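Local coordinates for actin-binding protein, cofilin/tropomyosin family protein, putative (Entamoeba histolytica, PDB 4LIZ) that binds actin filaments and stabilizes them, and may in this way contribute to phagocytosis and pseudopod formation, at residues E8-V13 / F26-G30; A59-A63 / V97-K102. All coordinates share one frame; numbering follows the deposited sequence.

Contact 1: E8-V13 / F26-G30; sequences EVAGPV and FVVFG
F29 is the bump of this contact, and the chain from E8 to V13 bends around the outer end of its ring. CZ of F29 pushes in until it lies 3.7 Å from CA of V9. V9 crosses the ring: its CG2 sits over one face, offset toward the rim, while its CG1 reaches CZ of F29 at 3.9 Å. V27, two residues back on the same strand, puts its CG2 over the opposite face, again near the rim. At the ring edge, near its plane, lie the carbonyl O of E8, 3.6 Å from CE1 of F29, and more loosely CG2 of V13. P12 fits the angle between V27 and the CZ end of F29. Its CB rests on CG2 of V27 at 3.8 Å and meets CZ of F29 obliquely at 4.2 Å. Around this, V9 also touches L38 and P12 touches K43 of strand 37-44, and I109 meets V9 and V13. The contact packs the N-terminal helix 10-17 against the central mixed sheet of the ADF-family fold. The segment meets the strand through apolar side chains and one carbonyl at the ring edge, without a hydrogen bond, which implies a fit by shape and dispersion.

Contact 2: A59-A63 / V97-K102; sequences ALQFA and VMSILK
M98, a selenomethionine, leaves the helix with CG anti to its backbone N (chi1 169°), then bends at chi2 and chi3. The bends bring SE against F62 and CE against L60. F62 comes to meet M98 from the opposite direction. SE of M98 lies 3.5 Å from CZ of F62 and 4.4 Å from the ring centroid, 56° off the ring normal. This is an oblique Met-aromatic contact, with selenium in place of sulfur.

The terminal methyl turns to L60. CE of M98 is 3.3 Å from CD2 of L60, tighter than usual for two carbons. The other branch of L60, CD1, reaches CG1 of V97 at 4.2 Å. L101 crosses the F62 side chain and brings CD2 to the ring edge, in plane, 3.8 Å from CE1 of F62. CA of K102 meets the ring obliquely, 3.8 Å from CE2 of F62, while the lysine's amino end leads away.

Q61 points away from the helix. Its OE1 accepts a hydrogen bond from K56 N, and its NE2 is hydrogen-bonded to D41 OD2 and A54 O. On the helix side, F62 also touches F81, and M98 also touches S83 and H117.

The axes of 60-63 and 97-102 are 10.5 Å apart at 30°. The contact packs the long helix 92-108 against the central sheet of the ADF-family fold. No hydrogen bond crosses between the segments. Adhesion rests on dispersion between apolar groups and a polarisable selenium beside an aromatic ring.

In the fold
From the N terminus, the chain passes through helix 10-17 and turns back into strand 26-32. Contact 1 closes this short loop of 12 residues. The chain then runs through strand 37-44 and helix 48-54 before contact 2 opens. Contact 2 closes a longer loop of 33 residues, which holds the rest of strand 60-69 and strand 76-85, and ends on helix 92-108. The contacts follow in series and neither nest nor cross. Strands 26-32 and 60-69 are antiparallel neighbours. F29 N lies 2.8 Å from F62 O, a probable hydrogen bond that connects the contacts directly. Both rings point to the same face of the sheet, where contact 1 sets helix 10-17 and contact 2 helix 92-108.

Contact 1: E8-V13 / F26-G30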
loop_
_atom_site.group_PDB
_atom_site.type_symbol
_atom_site.label_atom_id
_atom_site.label_comp_id
_atom_site.label_asym_id
_atom_site.label_seq_id
_atom_site.Cartn_x
_atom_site.Cartn_y
_atom_site.Cartn_z
ATOM N N GLU A 8 11.519 8.083 -3.380
ATOM C CA GLU A 8 11.022 7.077 -4.325
ATOM C C GLU A 8 9.518 6.914 -4.356
ATOM O O GLU A 8 9.000 6.169 -5.163
ATOM C CB GLU A 8 11.716 5.722 -4.195
ATOM C CG GLU A 8 13.209 5.695 -4.397
ATOM C CD GLU A 8 13.492 5.840 -5.881
ATOM O OE1 GLU A 8 12.926 5.041 -6.666
ATOM O OE2 GLU A 8 14.226 6.750 -6.180
ATOM N N VAL A 9 8.799 7.533 -3.444
ATOM C CA VAL A 9 7.371 7.270 -3.252
ATOM C C VAL A 9 6.426 7.976 -4.182
ATOM O O VAL A 9 5.484 7.436 -4.704
ATOM C CB VAL A 9 6.965 7.468 -1.744
ATOM C CG1 VAL A 9 5.477 7.214 -1.556
ATOM C CG2 VAL A 9 7.823 6.599 -0.848
ATOM N N ALA A 10 6.628 9.334 -4.306
ATOM C CA ALA A 10 5.651 10.118 -4.991
ATOM C C ALA A 10 5.416 9.746 -6.476
ATOM O O ALA A 10 4.306 9.832 -6.978
ATOM C CB ALA A 10 5.979 11.612 -4.844
ATOM N N GLY A 11 6.510 9.418 -7.112
ATOM C CA GLY A 11 6.416 9.069 -8.526
ATOM C C GLY A 11 5.472 7.936 -8.875
ATOM O O GLY A 11 4.513 8.029 -9.644
ATOM N N PRO A 12 5.759 6.768 -8.216
ATOM C CA PRO A 12 4.874 5.685 -8.484
ATOM C C PRO A 12 3.441 5.858 -7.988
ATOM O O PRO A 12 2.532 5.308 -8.564
ATOM C CB PRO A 12 5.553 4.482 -7.736
ATOM C CG PRO A 12 6.946 4.889 -7.627
ATOM C CD PRO A 12 6.992 6.381 -7.494
ATOM N N VAL A 13 3.227 6.577 -6.898
ATOM C CA VAL A 13 1.889 6.905 -6.417
ATOM C C VAL A 13 1.089 7.686 -7.512
ATOM O O VAL A 13 -0.001 7.330 -7.805
ATOM C CB VAL A 13 2.039 7.681 -5.058
ATOM C CG1 VAL A 13 0.688 8.311 -4.668
ATOM C CG2 VAL A 13 2.539 6.725 -3.968
ATOM N N PHE A 26 -0.562 -0.753 -9.386
ATOM C CA PHE A 26 -0.112 -0.991 -8.010
ATOM C C PHE A 26 1.331 -0.732 -7.839
ATOM O O PHE A 26 2.130 -0.815 -8.803
ATOM C CB PHE A 26 -0.403 -2.499 -7.621
ATOM C CG PHE A 26 0.634 -3.492 -8.045
ATOM C CD1 PHE A 26 0.559 -4.017 -9.300
ATOM C CD2 PHE A 26 1.677 -3.850 -7.260
ATOM C CE1 PHE A 26 1.537 -4.897 -9.746
ATOM C CE2 PHE A 26 2.650 -4.716 -7.655
ATOM C CZ PHE A 26 2.600 -5.185 -8.971
ATOM N N VAL A 27 1.764 -0.466 -6.607
ATOM C CA VAL A 27 3.121 -0.410 -6.204
ATOM C C VAL A 27 3.329 -0.980 -4.833
ATOM O O VAL A 27 2.395 -0.830 -3.997
ATOM C CB VAL A 27 3.741 0.996 -6.323
ATOM C CG1 VAL A 27 2.941 2.002 -5.465
ATOM C CG2 VAL A 27 5.210 1.080 -5.991
ATOM N N VAL A 28 4.427 -1.678 -4.638
ATOM C CA VAL A 28 4.869 -2.164 -3.314
ATOM C C VAL A 28 6.192 -1.569 -3.021
ATOM O O VAL A 28 7.105 -1.667 -3.877
ATOM C CB VAL A 28 4.866 -3.699 -3.260
ATOM C CG1 VAL A 28 5.361 -4.178 -1.888
ATOM C CG2 VAL A 28 3.531 -4.287 -3.580
ATOM N N PHE A 29 6.370 -0.936 -1.839
ATOM C CA PHE A 29 7.587 -0.405 -1.390
ATOM C C PHE A 29 8.225 -1.226 -0.300
ATOM O O PHE A 29 7.509 -1.728 0.605
ATOM C CB PHE A 29 7.411 1.024 -0.791
ATOM C CG PHE A 29 6.804 2.045 -1.749
ATOM C CD1 PHE A 29 7.640 2.615 -2.731
ATOM C CD2 PHE A 29 5.473 2.406 -1.727
ATOM C CE1 PHE A 29 7.090 3.538 -3.590
ATOM C CE2 PHE A 29 4.987 3.355 -2.628
ATOM C CZ PHE A 29 5.814 3.886 -3.557
ATOM N N GLY A 30 9.501 -1.417 -0.431
ATOM C CA GLY A 30 10.295 -1.985 0.634
ATOM C C GLY A 30 11.114 -0.959 1.345
ATOM O O GLY A 30 11.184 0.231 1.013
#

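Contact 2: A59-A63 / V97-K102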
loop_
_atom_site.group_PDB
_atom_site.type_symbol
_atom_site.label_atom_id
_atom_site.label_comp_id
_atom_site.label_asym_id
_atom_site.label_seq_id
_atom_site.Cartn_x
_atom_site.Cartn_y
_atom_site.Cartn_z
ATOM N N ALA A 59 9.559 -8.925 6.156
ATOM C CA ALA A 59 9.779 -7.573 5.780
ATOM C C ALA A 59 8.727 -6.594 6.325
ATOM O O ALA A 59 7.592 -6.979 6.527
ATOM C CB ALA A 59 9.813 -7.466 4.220
ATOM N N LEU A 60 9.161 -5.360 6.386
ATOM C CA LEU A 60 8.265 -4.180 6.587
ATOM C C LEU A 60 8.063 -3.553 5.183
ATOM O O LEU A 60 9.045 -3.167 4.555
ATOM C CB LEU A 60 8.970 -3.188 7.538
ATOM C CG LEU A 60 8.009 -2.181 8.137
ATOM C CD1 LEU A 60 8.695 -1.148 9.084
ATOM C CD2 LEU A 60 7.471 -1.296 7.123
ATOM N N GLN A 61 6.836 -3.452 4.746
ATOM C CA GLN A 61 6.529 -2.950 3.386
ATOM C C GLN A 61 5.307 -2.069 3.393
ATOM O O GLN A 61 4.548 -2.046 4.398
ATOM C CB GLN A 61 6.390 -4.108 2.412
ATOM C CG GLN A 61 7.658 -4.925 2.145
ATOM C CD GLN A 61 7.376 -6.238 1.510
ATOM O OE1 GLN A 61 6.837 -7.137 2.102
ATOM N NE2 GLN A 61 7.607 -6.289 0.197
ATOM N N PHE A 62 5.048 -1.327 2.325
ATOM C CA PHE A 62 3.851 -0.609 2.092
ATOM C C PHE A 62 3.291 -0.894 0.737
ATOM O O PHE A 62 4.121 -1.212 -0.140
ATOM C CB PHE A 62 4.045 0.911 2.233
ATOM C CG PHE A 62 4.558 1.333 3.611
ATOM C CD1 PHE A 62 5.892 1.488 3.866
ATOM C CD2 PHE A 62 3.628 1.613 4.581
ATOM C CE1 PHE A 62 6.371 1.804 5.176
ATOM C CE2 PHE A 62 4.090 2.015 5.816
ATOM C CZ PHE A 62 5.389 2.100 6.082
ATOM N N ALA A 63 2.056 -0.801 0.480
ATOM C CA ALA A 63 1.513 -1.016 -0.806
ATOM C C ALA A 63 0.424 -0.060 -1.079
ATOM O O ALA A 63 -0.318 0.444 -0.201
ATOM C CB ALA A 63 1.062 -2.472 -1.031
ATOM N N VAL A 97 9.407 1.259 14.291
ATOM C CA VAL A 97 9.371 2.478 13.446
ATOM C C VAL A 97 8.140 2.538 12.587
ATOM O O VAL A 97 7.849 3.566 11.969
ATOM C CB VAL A 97 10.660 2.666 12.639
ATOM C CG1 VAL A 97 10.598 1.892 11.317
ATOM C CG2 VAL A 97 10.948 4.119 12.459
HETATM N N MSE A 98 7.363 1.481 12.485
HETATM C CA MSE A 98 6.259 1.393 11.597
HETATM C C MSE A 98 5.310 2.551 11.674
HETATM O O MSE A 98 4.924 3.206 10.687
HETATM C CB MSE A 98 5.519 0.076 11.642
HETATM C CG MSE A 98 4.220 0.048 10.905
HETATM SE SE MSE A 98 4.503 0.370 8.991
HETATM C CE MSE A 98 4.382 -1.440 8.289
ATOM N N SER A 99 4.839 2.928 12.885
ATOM C CA SER A 99 3.830 3.909 12.864
ATOM C C SER A 99 4.368 5.286 12.437
ATOM O O SER A 99 3.638 6.020 11.735
ATOM C CB SER A 99 3.128 4.095 14.285
ATOM O OG SER A 99 2.351 2.940 14.609
ATOM N N ILE A 100 5.520 5.708 12.917
ATOM C CA ILE A 100 6.065 7.042 12.576
ATOM C C ILE A 100 6.384 7.028 11.028
ATOM O O ILE A 100 6.077 8.023 10.340
ATOM C CB ILE A 100 7.241 7.463 13.428
ATOM C CG1 ILE A 100 7.511 8.918 13.282
ATOM C CG2 ILE A 100 8.426 6.610 13.291
ATOM C CD1 ILE A 100 8.451 9.478 14.294
ATOM N N LEU A 101 6.900 5.902 10.529
ATOM C CA LEU A 101 7.241 5.843 9.076
ATOM C C LEU A 101 5.927 5.892 8.319
ATOM O O LEU A 101 5.806 6.583 7.281
ATOM C CB LEU A 101 7.973 4.625 8.828
ATOM C CG LEU A 101 8.335 4.323 7.337
ATOM C CD1 LEU A 101 9.025 5.501 6.706
ATOM C CD2 LEU A 101 9.191 3.091 7.297
ATOM N N LYS A 102 4.921 5.128 8.684
ATOM C CA LYS A 102 3.591 5.093 8.067
ATOM C C LYS A 102 2.997 6.500 7.970
ATOM O O LYS A 102 2.404 6.860 6.966
ATOM C CB LYS A 102 2.685 4.159 8.886
ATOM C CG LYS A 102 1.322 4.011 8.361
ATOM C CD LYS A 102 0.373 3.372 9.497
ATOM C CE LYS A 102 0.835 2.057 9.973
ATOM N NZ LYS A 102 -0.142 1.444 10.905
#